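Local coordinates for protein glycerol Dehydrogenase (PDB 5XN8) that probably catalyses the NAD-dependent oxidation of glycerol to dihydroxyacetone, and holds a zinc ion in its metal site in this crystal form, at residues K10-P15 against G22-N27; S31-A36 against I77-Q82; C68-I73 against E139-P144; A160-L165 against L219-G224; K327-E332 against E346-A351. All blocks are in the same frame, centred on the assembly; numbering follows the deposited sequence.

Contacts 1, 2 and 3 belong to the nucleotide-binding half of the chain, contacts 4 and 5 to the helical half that holds the metal. Contacts 1 and 2 reach the same parallel sheet and touch where Ala25 O lies 3.7 Å from Phe32 CE2. Contacts 2 and 3 use successive parts of helix 70-83, their centres 16 Å apart. The zinc ion is bound by Asp171, His254 and His271. From contact 4 the side chain of Leu165 is about 11 Å from that of Asp171, and from contact 5 the side chain of Thr329 is about 9 Å from that of His254. Contact 5 lies 43 Å, centre to centre, from both contact 1 and contact 2.

Contact 1 (K10-P15 against G22-N27); sequences KYLQGP and GAYAKN
Lys10 and Leu12, alternate residues of strand 10-14 at the edge of this chain's own parallel sheet in a Rossmann-like domain, reach the ring of Tyr24 on the short helix 22-25. The apolar part is carried by two approaches, both oblique to the ring. CD of Lys10 comes to 3.7 Å from Tyr24 CD2, with the aliphatic chain crossing the tyrosine at about a right angle. CD2 of Leu12 reaches Tyr24 CD1 at 3.8 Å, so the ring is met at both delta carbons. The CB of Tyr24 already points toward the strand, and with CG anti to the carbonyl carbon (chi1 -57°) the ring continues that way.

No hydrogen bond joins the segments; the polar ends look to a second subunit. Lys10 bends at its last torsion, and its NZ bonds to Pro144 O of that subunit, whereas Tyr24 OH makes a weak bond to its Ala191 O. Strand 10-14 also pairs antiparallel with a strand of the same neighbour, carrying the sheet across the interface. On the strand's other side, facing helix 228-247, Tyr11 OH donates to Gln13 OE1 in the carbonyl plane, at a short 2.5 Å whose exact value should not be pressed.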
# COMPACT_ATOMS: atom_id res chain seq x y z
N LYS A 10 27.05 -31.31 11.28
CA LYS A 10 27.66 -29.98 11.13
C LYS A 10 27.85 -29.63 9.66
O LYS A 10 28.22 -30.48 8.85
CB LYS A 10 29.02 -29.92 11.84
CG LYS A 10 28.94 -29.88 13.35
CD LYS A 10 30.22 -29.38 13.99
CE LYS A 10 30.26 -29.72 15.47
NZ LYS A 10 30.49 -31.18 15.72
N TYR A 11 27.60 -28.36 9.33
CA TYR A 11 27.80 -27.84 7.98
C TYR A 11 28.72 -26.63 8.08
O TYR A 11 28.39 -25.68 8.77
CB TYR A 11 26.45 -27.51 7.34
CG TYR A 11 26.54 -26.74 6.05
CD1 TYR A 11 26.65 -27.39 4.82
CD2 TYR A 11 26.51 -25.35 6.06
CE1 TYR A 11 26.72 -26.68 3.65
CE2 TYR A 11 26.61 -24.63 4.88
CZ TYR A 11 26.70 -25.30 3.68
OH TYR A 11 26.79 -24.59 2.50
N LEU A 12 29.88 -26.69 7.43
CA LEU A 12 30.89 -25.62 7.49
C LEU A 12 31.01 -24.97 6.13
O LEU A 12 30.97 -25.65 5.10
CB LEU A 12 32.26 -26.20 7.87
CG LEU A 12 32.50 -26.60 9.32
CD1 LEU A 12 31.75 -27.87 9.68
CD2 LEU A 12 34.00 -26.77 9.54
N GLN A 13 31.21 -23.65 6.11
CA GLN A 13 31.32 -22.92 4.85
C GLN A 13 32.09 -21.61 4.98
O GLN A 13 31.78 -20.79 5.82
CB GLN A 13 29.93 -22.62 4.29
CG GLN A 13 29.96 -21.91 2.95
CD GLN A 13 28.59 -21.43 2.55
OE1 GLN A 13 27.64 -22.21 2.52
NE2 GLN A 13 28.46 -20.12 2.29
N GLY A 14 33.07 -21.42 4.09
CA GLY A 14 33.83 -20.17 4.03
C GLY A 14 35.13 -20.32 3.26
O GLY A 14 35.43 -21.41 2.77
N PRO A 15 35.91 -19.24 3.15
CA PRO A 15 37.26 -19.33 2.58
C PRO A 15 38.14 -20.29 3.38
O PRO A 15 38.10 -20.26 4.61
CB PRO A 15 37.78 -17.90 2.69
CG PRO A 15 36.56 -17.06 2.62
CD PRO A 15 35.49 -17.84 3.35
N GLY A 22 39.66 -29.38 10.42
CA GLY A 22 40.32 -30.37 11.26
C GLY A 22 39.97 -30.30 12.74
O GLY A 22 39.92 -31.33 13.41
N ALA A 23 39.73 -29.09 13.24
CA ALA A 23 39.33 -28.87 14.63
C ALA A 23 38.09 -29.69 15.00
O ALA A 23 38.07 -30.36 16.03
CB ALA A 23 39.08 -27.39 14.89
N TYR A 24 37.09 -29.65 14.12
CA TYR A 24 35.84 -30.36 14.35
C TYR A 24 35.96 -31.84 14.01
O TYR A 24 35.34 -32.68 14.67
CB TYR A 24 34.70 -29.73 13.54
CG TYR A 24 34.47 -28.25 13.82
CD1 TYR A 24 35.19 -27.28 13.12
CD2 TYR A 24 33.52 -27.81 14.75
CE1 TYR A 24 34.97 -25.92 13.34
CE2 TYR A 24 33.29 -26.47 14.98
CZ TYR A 24 34.02 -25.52 14.28
OH TYR A 24 33.81 -24.17 14.49
N ALA A 25 36.75 -32.16 12.98
CA ALA A 25 36.97 -33.54 12.55
C ALA A 25 37.69 -34.38 13.59
O ALA A 25 37.35 -35.55 13.80
CB ALA A 25 37.73 -33.56 11.23
N LYS A 26 38.67 -33.78 14.26
CA LYS A 26 39.40 -34.41 15.37
C LYS A 26 38.50 -35.09 16.41
O LYS A 26 38.85 -36.17 16.91
CB LYS A 26 40.30 -33.36 16.05
CG LYS A 26 41.12 -33.87 17.24
CD LYS A 26 42.20 -32.92 17.73
CE LYS A 26 42.12 -31.47 17.22
NZ LYS A 26 43.43 -30.78 17.39
N ASN A 27 37.37 -34.47 16.73
CA ASN A 27 36.39 -35.04 17.68
C ASN A 27 35.55 -36.19 17.12
O ASN A 27 34.93 -36.92 17.90
CB ASN A 27 35.44 -33.93 18.19
CG ASN A 27 36.17 -32.84 18.96
OD1 ASN A 27 36.11 -31.67 18.59
ND2 ASN A 27 36.86 -33.21 20.02

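Contact 2 (S31-A36 against I77-Q82); sequences SFFVIA and IAILKQ
Lys81 N donates to Ile77 O at 2.9 Å within helix 70-83, and the Leu80 and Ile79 side chains of that turn pack on Phe33 of strand 31-36. No hydrogen bond joins the two segments; the side-chain contacts are apolar. The motif is a beta-alpha-beta crossover of a Rossmann-like sheet. Helix 70-83 links strands 58-63 and 87-92, and strand 31-36 lies between these two in the sheet, so the helix passes over Phe33.

Phe33 has its CG opposite the backbone N (chi1 -180°), and its ring stands up from the strand against the helix. CD1 of Leu80 packs on the root of the ring, 3.7 Å from Phe33 CB. The helix backbone itself takes part, since Leu80 N is 3.8 Å from Phe33 CE1. Ile79 approaches near the ring plane, at the edge, with CG2 4.2 Å from Phe33 CE1. Farther out, Ile103 and Gln107 of helix 94-107 touch Leu80, and Cys85 touches Phe33, so the contact is buried. One face of the phenyl ring receives a CH-pi contact: Leu80 CB stands 4.0 Å from the Phe33 ring centroid, only 9° off the ring normal.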
# COMPACT_ATOMS: atom_id res chain seq x y z
N SER A 31 41.61 -40.96 13.12
CA SER A 31 42.20 -41.15 11.79
C SER A 31 41.13 -41.22 10.70
O SER A 31 40.00 -41.62 10.95
CB SER A 31 43.08 -42.42 11.77
OG SER A 31 42.31 -43.59 11.93
N PHE A 32 41.53 -40.83 9.49
CA PHE A 32 40.62 -40.72 8.35
C PHE A 32 41.15 -41.34 7.06
O PHE A 32 42.32 -41.20 6.72
CB PHE A 32 40.27 -39.25 8.11
CG PHE A 32 39.16 -38.74 8.99
CD1 PHE A 32 37.84 -38.93 8.63
CD2 PHE A 32 39.45 -38.12 10.21
CE1 PHE A 32 36.81 -38.48 9.46
CE2 PHE A 32 38.43 -37.68 11.03
CZ PHE A 32 37.10 -37.86 10.66
N PHE A 33 40.25 -42.02 6.36
CA PHE A 33 40.49 -42.59 5.05
C PHE A 33 39.97 -41.58 4.01
O PHE A 33 38.77 -41.40 3.87
CB PHE A 33 39.75 -43.92 4.95
CG PHE A 33 39.91 -44.63 3.64
CD1 PHE A 33 41.05 -45.37 3.38
CD2 PHE A 33 38.89 -44.60 2.69
CE1 PHE A 33 41.19 -46.05 2.19
CE2 PHE A 33 39.02 -45.28 1.49
CZ PHE A 33 40.18 -46.01 1.24
N VAL A 34 40.88 -40.93 3.30
CA VAL A 34 40.56 -39.83 2.39
C VAL A 34 40.52 -40.32 0.94
O VAL A 34 41.47 -40.94 0.49
CB VAL A 34 41.60 -38.70 2.51
CG1 VAL A 34 41.13 -37.43 1.81
CG2 VAL A 34 41.93 -38.42 3.97
N ILE A 35 39.43 -40.05 0.22
CA ILE A 35 39.33 -40.43 -1.21
C ILE A 35 39.03 -39.26 -2.15
O ILE A 35 38.29 -38.34 -1.81
CB ILE A 35 38.30 -41.57 -1.46
CG1 ILE A 35 36.86 -41.11 -1.23
CG2 ILE A 35 38.62 -42.76 -0.57
CD1 ILE A 35 35.83 -42.16 -1.61
N ALA A 36 39.62 -39.34 -3.35
CA ALA A 36 39.44 -38.36 -4.41
C ALA A 36 39.99 -38.90 -5.74
O ALA A 36 40.87 -39.77 -5.74
CB ALA A 36 40.16 -37.07 -4.05
N ILE A 77 36.78 -50.19 0.56
CA ILE A 77 36.57 -50.77 1.89
C ILE A 77 37.71 -51.71 2.28
O ILE A 77 38.24 -51.61 3.38
CB ILE A 77 35.20 -51.48 2.00
CG1 ILE A 77 34.09 -50.42 2.10
CG2 ILE A 77 35.13 -52.38 3.23
CD1 ILE A 77 32.69 -50.94 1.82
N ALA A 78 38.08 -52.61 1.36
CA ALA A 78 39.17 -53.56 1.58
C ALA A 78 40.49 -52.87 1.94
O ALA A 78 41.21 -53.33 2.81
CB ALA A 78 39.36 -54.46 0.36
N ILE A 79 40.78 -51.75 1.27
CA ILE A 79 41.99 -50.96 1.57
C ILE A 79 41.83 -50.22 2.91
O ILE A 79 42.78 -50.12 3.68
CB ILE A 79 42.34 -49.94 0.46
CG1 ILE A 79 42.52 -50.62 -0.90
CG2 ILE A 79 43.64 -49.20 0.81
CD1 ILE A 79 42.57 -49.67 -2.09
N LEU A 80 40.63 -49.70 3.16
CA LEU A 80 40.32 -49.04 4.44
C LEU A 80 40.59 -49.98 5.62
O LEU A 80 41.27 -49.58 6.57
CB LEU A 80 38.88 -48.52 4.46
CG LEU A 80 38.34 -47.95 5.80
CD1 LEU A 80 37.41 -46.77 5.57
CD2 LEU A 80 37.62 -49.01 6.63
N LYS A 81 40.07 -51.21 5.54
CA LYS A 81 40.28 -52.25 6.56
C LYS A 81 41.76 -52.54 6.84
O LYS A 81 42.17 -52.71 7.98
CB LYS A 81 39.60 -53.57 6.16
CG LYS A 81 38.09 -53.57 6.15
CD LYS A 81 37.42 -53.31 7.49
CE LYS A 81 37.58 -54.45 8.49
NZ LYS A 81 36.67 -54.25 9.65
N GLN A 82 42.54 -52.59 5.78
CA GLN A 82 43.99 -52.87 5.85
C GLN A 82 44.74 -51.79 6.64
O GLN A 82 45.66 -52.12 7.38
CB GLN A 82 44.60 -52.99 4.41
CG GLN A 82 45.11 -54.35 3.85
CD GLN A 82 44.29 -54.92 2.72
OE1 GLN A 82 43.08 -54.90 2.81
NE2 GLN A 82 44.92 -55.44 1.67

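Contact 3 (C68-I73 against E139-P144); sequences CSHVEI and EYLIYP
His70 and Glu139 join the first turn of helix 70-83 to strand 137-142, one arm of the two-stranded antiparallel hairpin formed with strand 127-131. The hydrogen bond runs from His70 NE2 to Glu139 OE2 at 2.8 Å.

Side-chain torsions bring the partners together. Neither residue leaves its backbone pointing straight at the other segment. His70 places CG opposite its carbonyl carbon, beside the backbone N, which swings the imidazole across to the hairpin. Glu139 adopts the crowded position, with CG between the backbone N and the carbonyl carbon, and then runs extended to its carboxylate. The two chains cross at about a right angle, and the ring and carboxylate planes are 55° apart. The NE2 donor meets OE2 from above the carboxylate plane, 50° out of it. On the histidine side OE2 lies at the ring edge, tilted somewhat (18°) from the imidazole plane. Leu141, two residues on, adds a van der Waals touch oblique to the ring, its CD1 4.2 Å from His70 CE1.

The start of the helix is capped by Ser69, whose OG accepts from Glu72 N and also bonds to Glu133 OE1. The helix start would probably favour the charge of Glu133. Strand 127-131 includes Leu127 and Tyr131, probable NAD(+)-binding residues, and its Ile130 touches both His70 and Leu141. Backbone bonds tie Glu139 to that same Ile130. In the capping bond, Ser69 OG and Glu72 N are 3.3 Å apart.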
# COMPACT_ATOMS: atom_id res chain seq x y z
N CYS A 68 30.71 -44.38 -8.79
CA CYS A 68 30.12 -44.83 -7.52
C CYS A 68 29.40 -46.16 -7.73
O CYS A 68 28.17 -46.21 -7.84
CB CYS A 68 29.17 -43.76 -6.96
SG CYS A 68 28.43 -44.15 -5.35
N SER A 69 30.18 -47.24 -7.78
CA SER A 69 29.66 -48.58 -8.01
C SER A 69 29.89 -49.46 -6.80
O SER A 69 30.75 -49.16 -5.98
CB SER A 69 30.34 -49.20 -9.23
OG SER A 69 31.74 -49.16 -9.11
N HIS A 70 29.11 -50.52 -6.68
CA HIS A 70 29.29 -51.51 -5.61
C HIS A 70 30.69 -52.11 -5.62
O HIS A 70 31.28 -52.30 -4.56
CB HIS A 70 28.24 -52.64 -5.72
CG HIS A 70 26.89 -52.26 -5.21
ND1 HIS A 70 26.62 -52.13 -3.87
CD2 HIS A 70 25.73 -52.01 -5.86
CE1 HIS A 70 25.34 -51.80 -3.71
NE2 HIS A 70 24.78 -51.71 -4.90
N VAL A 71 31.22 -52.38 -6.82
CA VAL A 71 32.58 -52.91 -6.98
C VAL A 71 33.62 -51.93 -6.42
O VAL A 71 34.54 -52.34 -5.71
CB VAL A 71 32.91 -53.22 -8.47
CG1 VAL A 71 34.39 -53.56 -8.67
CG2 VAL A 71 32.03 -54.36 -8.99
N GLU A 72 33.47 -50.65 -6.76
CA GLU A 72 34.40 -49.62 -6.31
C GLU A 72 34.35 -49.44 -4.79
O GLU A 72 35.39 -49.31 -4.15
CB GLU A 72 34.12 -48.29 -7.03
CG GLU A 72 35.12 -47.16 -6.76
CD GLU A 72 36.54 -47.45 -7.24
OE1 GLU A 72 36.75 -48.38 -8.05
OE2 GLU A 72 37.46 -46.73 -6.82
N ILE A 73 33.14 -49.44 -4.23
CA ILE A 73 32.94 -49.37 -2.77
C ILE A 73 33.69 -50.50 -2.06
O ILE A 73 34.46 -50.24 -1.13
CB ILE A 73 31.42 -49.41 -2.39
CG1 ILE A 73 30.72 -48.12 -2.84
CG2 ILE A 73 31.20 -49.62 -0.90
CD1 ILE A 73 29.23 -48.31 -3.05
N GLU A 139 20.73 -48.30 -8.70
CA GLU A 139 19.80 -48.14 -7.57
C GLU A 139 20.13 -46.91 -6.72
O GLU A 139 21.11 -46.20 -6.99
CB GLU A 139 19.80 -49.40 -6.70
CG GLU A 139 21.18 -49.81 -6.18
CD GLU A 139 21.15 -51.01 -5.25
OE1 GLU A 139 20.29 -51.05 -4.34
OE2 GLU A 139 21.99 -51.92 -5.41
N TYR A 140 19.28 -46.65 -5.72
CA TYR A 140 19.53 -45.66 -4.68
C TYR A 140 19.75 -46.36 -3.34
O TYR A 140 18.96 -47.23 -2.96
CB TYR A 140 18.32 -44.74 -4.50
CG TYR A 140 18.05 -43.76 -5.63
CD1 TYR A 140 19.00 -42.81 -6.00
CD2 TYR A 140 16.82 -43.76 -6.29
CE1 TYR A 140 18.74 -41.89 -7.01
CE2 TYR A 140 16.56 -42.86 -7.31
CZ TYR A 140 17.51 -41.92 -7.66
OH TYR A 140 17.22 -41.03 -8.66
N LEU A 141 20.82 -45.99 -2.63
CA LEU A 141 21.00 -46.39 -1.24
C LEU A 141 20.67 -45.20 -0.33
O LEU A 141 21.39 -44.20 -0.30
CB LEU A 141 22.43 -46.87 -0.98
CG LEU A 141 22.86 -48.15 -1.71
CD1 LEU A 141 24.28 -48.50 -1.29
CD2 LEU A 141 21.90 -49.31 -1.49
N ILE A 142 19.56 -45.33 0.39
CA ILE A 142 19.13 -44.34 1.37
C ILE A 142 19.65 -44.83 2.72
O ILE A 142 19.38 -45.96 3.10
CB ILE A 142 17.59 -44.22 1.43
CG1 ILE A 142 17.00 -43.96 0.04
CG2 ILE A 142 17.17 -43.14 2.43
CD1 ILE A 142 15.55 -44.40 -0.10
N TYR A 143 20.38 -43.98 3.43
CA TYR A 143 20.97 -44.31 4.72
C TYR A 143 20.13 -43.79 5.88
O TYR A 143 19.37 -42.82 5.72
CB TYR A 143 22.39 -43.75 4.84
CG TYR A 143 23.25 -44.10 3.66
CD1 TYR A 143 23.52 -45.43 3.35
CD2 TYR A 143 23.76 -43.11 2.82
CE1 TYR A 143 24.31 -45.77 2.26
CE2 TYR A 143 24.53 -43.43 1.73
CZ TYR A 143 24.80 -44.76 1.44
OH TYR A 143 25.57 -45.07 0.35
N PRO A 144 20.26 -44.42 7.07
CA PRO A 144 19.67 -43.87 8.29
C PRO A 144 20.28 -42.54 8.72
O PRO A 144 19.58 -41.73 9.35
CB PRO A 144 19.98 -44.94 9.35
CG PRO A 144 20.28 -46.19 8.59
CD PRO A 144 20.90 -45.73 7.31

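Contact 4 (A160-L165 against L219-G224); sequences APVRLL and LAAQAG
The flat group here is a peptide unit, the one between Ala221 and Gln222, and a methyl of Val162 lies over one of its faces. CG2 of Val162 is 4.0 Å from Gln222 N and stands almost straight above that atom. No ring bridges the two segments. The other planar group nearby, the guanidinium of Arg163, turns away from helix 197-223, making a salt bridge to Glu273 and a cation-pi contact with Tyr270.

The remaining contact is methyl on methyl, between the first turn of helix 162-185 and the last turn of helix 197-223 in the all-helical, metal-holding part of the fold. Ala221 CB receives two side chains. Val162 CG2 comes to 4.1 Å from it, the branch being the one opposite the backbone N. Leu165, a turn further along, sends CD2 to 3.3 Å from Ala221 CB, a separation so short for two methyl carbons that part of it may be coordinate error. The backbones come close as well, Val162 CA and Gln222 CA being 5.5 Å apart, consistent with the small side chain of Ala221 at the interface.

Helix 197-223 ends directly beyond the contact in a Schellman motif, with Gly224 at positive phi and its N bonded to Ala221 O at 3.1 Å. Leu165 is further packed by Leu230 and Asn237 of helix 228-247, while Leu357 of a third subunit lies against Gln222. With no hydrogen bond across it, the contact implies nondirectional van der Waals packing, with Leu165 and Ala221 buried and the Val162-Gln222 side more open.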
# COMPACT_ATOMS: atom_id res chain seq x y z
N ALA A 160 35.71 -23.15 -9.80
CA ALA A 160 35.07 -24.13 -10.69
C ALA A 160 34.34 -23.45 -11.86
O ALA A 160 33.91 -22.30 -11.72
CB ALA A 160 34.08 -24.98 -9.91
N PRO A 161 34.18 -24.15 -13.00
CA PRO A 161 33.45 -23.59 -14.14
C PRO A 161 32.07 -23.06 -13.76
O PRO A 161 31.32 -23.71 -13.02
CB PRO A 161 33.31 -24.79 -15.09
CG PRO A 161 34.52 -25.62 -14.81
CD PRO A 161 34.77 -25.47 -13.33
N VAL A 162 31.75 -21.86 -14.26
CA VAL A 162 30.53 -21.14 -13.87
C VAL A 162 29.27 -21.97 -14.12
O VAL A 162 28.33 -21.91 -13.33
CB VAL A 162 30.41 -19.76 -14.56
CG1 VAL A 162 30.22 -19.83 -16.08
CG2 VAL A 162 29.31 -18.91 -13.90
N ARG A 163 29.27 -22.72 -15.22
CA ARG A 163 28.16 -23.60 -15.60
C ARG A 163 27.70 -24.55 -14.49
O ARG A 163 26.50 -24.83 -14.36
CB ARG A 163 28.53 -24.41 -16.86
CG ARG A 163 27.35 -25.10 -17.53
CD ARG A 163 27.79 -26.11 -18.59
NE ARG A 163 26.71 -27.06 -18.86
CZ ARG A 163 26.77 -28.10 -19.68
NH1 ARG A 163 27.89 -28.38 -20.36
NH2 ARG A 163 25.70 -28.89 -19.82
N LEU A 164 28.65 -25.05 -13.71
CA LEU A 164 28.33 -25.96 -12.60
C LEU A 164 27.56 -25.26 -11.48
O LEU A 164 26.59 -25.81 -10.96
CB LEU A 164 29.60 -26.62 -12.07
CG LEU A 164 30.23 -27.61 -13.07
CD1 LEU A 164 31.73 -27.75 -12.83
CD2 LEU A 164 29.54 -28.96 -13.00
N LEU A 165 27.97 -24.05 -11.12
CA LEU A 165 27.24 -23.25 -10.12
C LEU A 165 25.82 -22.89 -10.59
O LEU A 165 24.89 -22.86 -9.79
CB LEU A 165 28.01 -21.96 -9.81
CG LEU A 165 27.39 -21.08 -8.71
CD1 LEU A 165 27.59 -21.69 -7.33
CD2 LEU A 165 27.96 -19.68 -8.77
N LEU A 219 28.08 -13.74 -11.47
CA LEU A 219 29.12 -12.85 -11.99
C LEU A 219 30.42 -12.95 -11.19
O LEU A 219 31.50 -12.90 -11.77
CB LEU A 219 28.63 -11.40 -12.02
CG LEU A 219 27.47 -11.16 -13.01
CD1 LEU A 219 26.90 -9.77 -12.81
CD2 LEU A 219 27.89 -11.35 -14.46
N ALA A 220 30.30 -13.09 -9.87
CA ALA A 220 31.44 -13.38 -9.01
C ALA A 220 32.07 -14.72 -9.38
O ALA A 220 33.29 -14.83 -9.46
CB ALA A 220 31.01 -13.39 -7.54
N ALA A 221 31.22 -15.72 -9.58
CA ALA A 221 31.66 -17.03 -10.06
C ALA A 221 32.29 -16.96 -11.45
O ALA A 221 33.28 -17.64 -11.71
CB ALA A 221 30.51 -18.01 -10.05
N GLN A 222 31.73 -16.14 -12.33
CA GLN A 222 32.33 -15.90 -13.65
C GLN A 222 33.76 -15.38 -13.52
O GLN A 222 34.66 -15.86 -14.21
CB GLN A 222 31.48 -14.92 -14.47
CG GLN A 222 31.98 -14.65 -15.89
CD GLN A 222 30.98 -13.85 -16.71
OE1 GLN A 222 29.80 -14.19 -16.79
NE2 GLN A 222 31.45 -12.77 -17.34
N ALA A 223 33.98 -14.42 -12.61
CA ALA A 223 35.32 -13.87 -12.36
C ALA A 223 36.27 -14.81 -11.60
O ALA A 223 37.47 -14.56 -11.56
CB ALA A 223 35.22 -12.53 -11.64
N GLY A 224 35.73 -15.86 -10.99
CA GLY A 224 36.51 -16.83 -10.23
C GLY A 224 36.72 -16.44 -8.76
O GLY A 224 37.63 -16.96 -8.11

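Contact 5 (K327-E332 against E346-A351); sequences KATCAE and EQVHAA
Val348, on helix 345-363, faces Thr329 and Cys330 at the end of helix 318-329, in the helical half of this iron-containing alcohol dehydrogenase fold. Its CB points toward that helix end and splits into two methyls, each with its own partner. CG1, opposite the backbone N (chi1 166°), goes to the threonine, 4.1 Å from Thr329 CG2. The same methyl is also 4.1 Å from Thr329 OG1 and 4.2 Å from Thr329 CB, so it rests across the whole branch point. CG2, opposite the carbonyl carbon, meets sulfur: Cys330 SG is 4.0 Å from Val348 CG2.

Cys330 is the first residue to leave the helical conformation, so the valine spans the point where the helix stops. The side chain of Thr329 also touches Ala255 and Ile256 of helix 252-260, which carries the zinc ligand His254. Ile336 packs on both Thr329 and Val348. With its hydroxyl bonded back to Val325 O of its own helix, Thr329 meets Val348 CG1 through van der Waals contact of CB, OG1 and CG2 alike. Separations of ordinary van der Waals length, to threonine and to sulfur, imply dispersion contacts without directional bonds.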
# COMPACT_ATOMS: atom_id res chain seq x y z
N LYS A 327 5.36 -40.85 -19.89
CA LYS A 327 5.08 -42.19 -19.32
C LYS A 327 6.08 -42.55 -18.24
O LYS A 327 5.69 -43.04 -17.17
CB LYS A 327 5.12 -43.29 -20.38
CG LYS A 327 3.99 -43.23 -21.40
CD LYS A 327 4.14 -44.30 -22.49
CE LYS A 327 4.13 -45.74 -21.99
NZ LYS A 327 4.49 -46.74 -23.05
N ALA A 328 7.36 -42.34 -18.53
CA ALA A 328 8.43 -42.67 -17.60
C ALA A 328 8.40 -41.78 -16.35
O ALA A 328 8.83 -42.22 -15.28
CB ALA A 328 9.78 -42.59 -18.29
N THR A 329 7.90 -40.55 -16.50
CA THR A 329 7.66 -39.64 -15.38
C THR A 329 6.62 -40.18 -14.39
O THR A 329 6.80 -40.07 -13.18
CB THR A 329 7.17 -38.25 -15.87
OG1 THR A 329 8.14 -37.68 -16.76
CG2 THR A 329 6.96 -37.27 -14.71
N CYS A 330 5.54 -40.76 -14.92
CA CYS A 330 4.42 -41.26 -14.09
C CYS A 330 4.55 -42.72 -13.66
O CYS A 330 3.59 -43.30 -13.15
CB CYS A 330 3.10 -41.04 -14.84
SG CYS A 330 2.78 -39.29 -15.14
N ALA A 331 5.73 -43.31 -13.85
CA ALA A 331 6.00 -44.68 -13.43
C ALA A 331 5.78 -44.87 -11.93
O ALA A 331 5.96 -43.95 -11.15
CB ALA A 331 7.43 -45.07 -13.80
N GLU A 332 5.39 -46.08 -11.55
CA GLU A 332 5.14 -46.40 -10.15
C GLU A 332 6.40 -46.17 -9.30
O GLU A 332 7.48 -46.62 -9.66
CB GLU A 332 4.66 -47.84 -10.00
CG GLU A 332 4.07 -48.17 -8.63
CD GLU A 332 4.07 -49.65 -8.32
OE1 GLU A 332 5.08 -50.33 -8.59
OE2 GLU A 332 3.06 -50.14 -7.77
N GLU A 346 -0.84 -38.08 -19.89
CA GLU A 346 -1.38 -37.06 -20.81
C GLU A 346 -1.17 -35.63 -20.28
O GLU A 346 -0.83 -34.74 -21.05
CB GLU A 346 -2.89 -37.28 -21.08
CG GLU A 346 -3.23 -38.53 -21.89
CD GLU A 346 -3.41 -39.81 -21.07
OE1 GLU A 346 -3.00 -39.86 -19.87
OE2 GLU A 346 -3.93 -40.79 -21.64
N GLN A 347 -1.33 -35.43 -18.98
CA GLN A 347 -1.25 -34.09 -18.40
C GLN A 347 0.20 -33.64 -18.15
O GLN A 347 0.45 -32.44 -18.09
CB GLN A 347 -2.17 -33.94 -17.18
CG GLN A 347 -1.52 -33.91 -15.81
CD GLN A 347 -2.54 -33.81 -14.68
OE1 GLN A 347 -3.67 -34.34 -14.79
NE2 GLN A 347 -2.16 -33.16 -13.56
N VAL A 348 1.13 -34.59 -18.00
CA VAL A 348 2.58 -34.26 -18.01
C VAL A 348 3.07 -33.92 -19.44
O VAL A 348 3.86 -33.00 -19.62
CB VAL A 348 3.44 -35.38 -17.36
CG1 VAL A 348 4.93 -35.24 -17.65
CG2 VAL A 348 3.22 -35.40 -15.86
N HIS A 349 2.62 -34.68 -20.44
CA HIS A 349 2.90 -34.38 -21.85
C HIS A 349 2.42 -32.95 -22.17
O HIS A 349 3.19 -32.13 -22.68
CB HIS A 349 2.22 -35.44 -22.74
CG HIS A 349 2.23 -35.16 -24.22
ND1 HIS A 349 1.25 -34.42 -24.84
CD2 HIS A 349 3.06 -35.59 -25.20
CE1 HIS A 349 1.50 -34.37 -26.14
NE2 HIS A 349 2.60 -35.06 -26.38
N ALA A 350 1.18 -32.67 -21.80
CA ALA A 350 0.57 -31.34 -21.93
C ALA A 350 1.39 -30.22 -21.31
O ALA A 350 1.63 -29.17 -21.94
CB ALA A 350 -0.82 -31.35 -21.30
N ALA A 351 1.81 -30.43 -20.07
CA ALA A 351 2.56 -29.42 -19.34
C ALA A 351 3.92 -29.14 -19.99
O ALA A 351 4.30 -27.98 -20.15
CB ALA A 351 2.75 -29.86 -17.90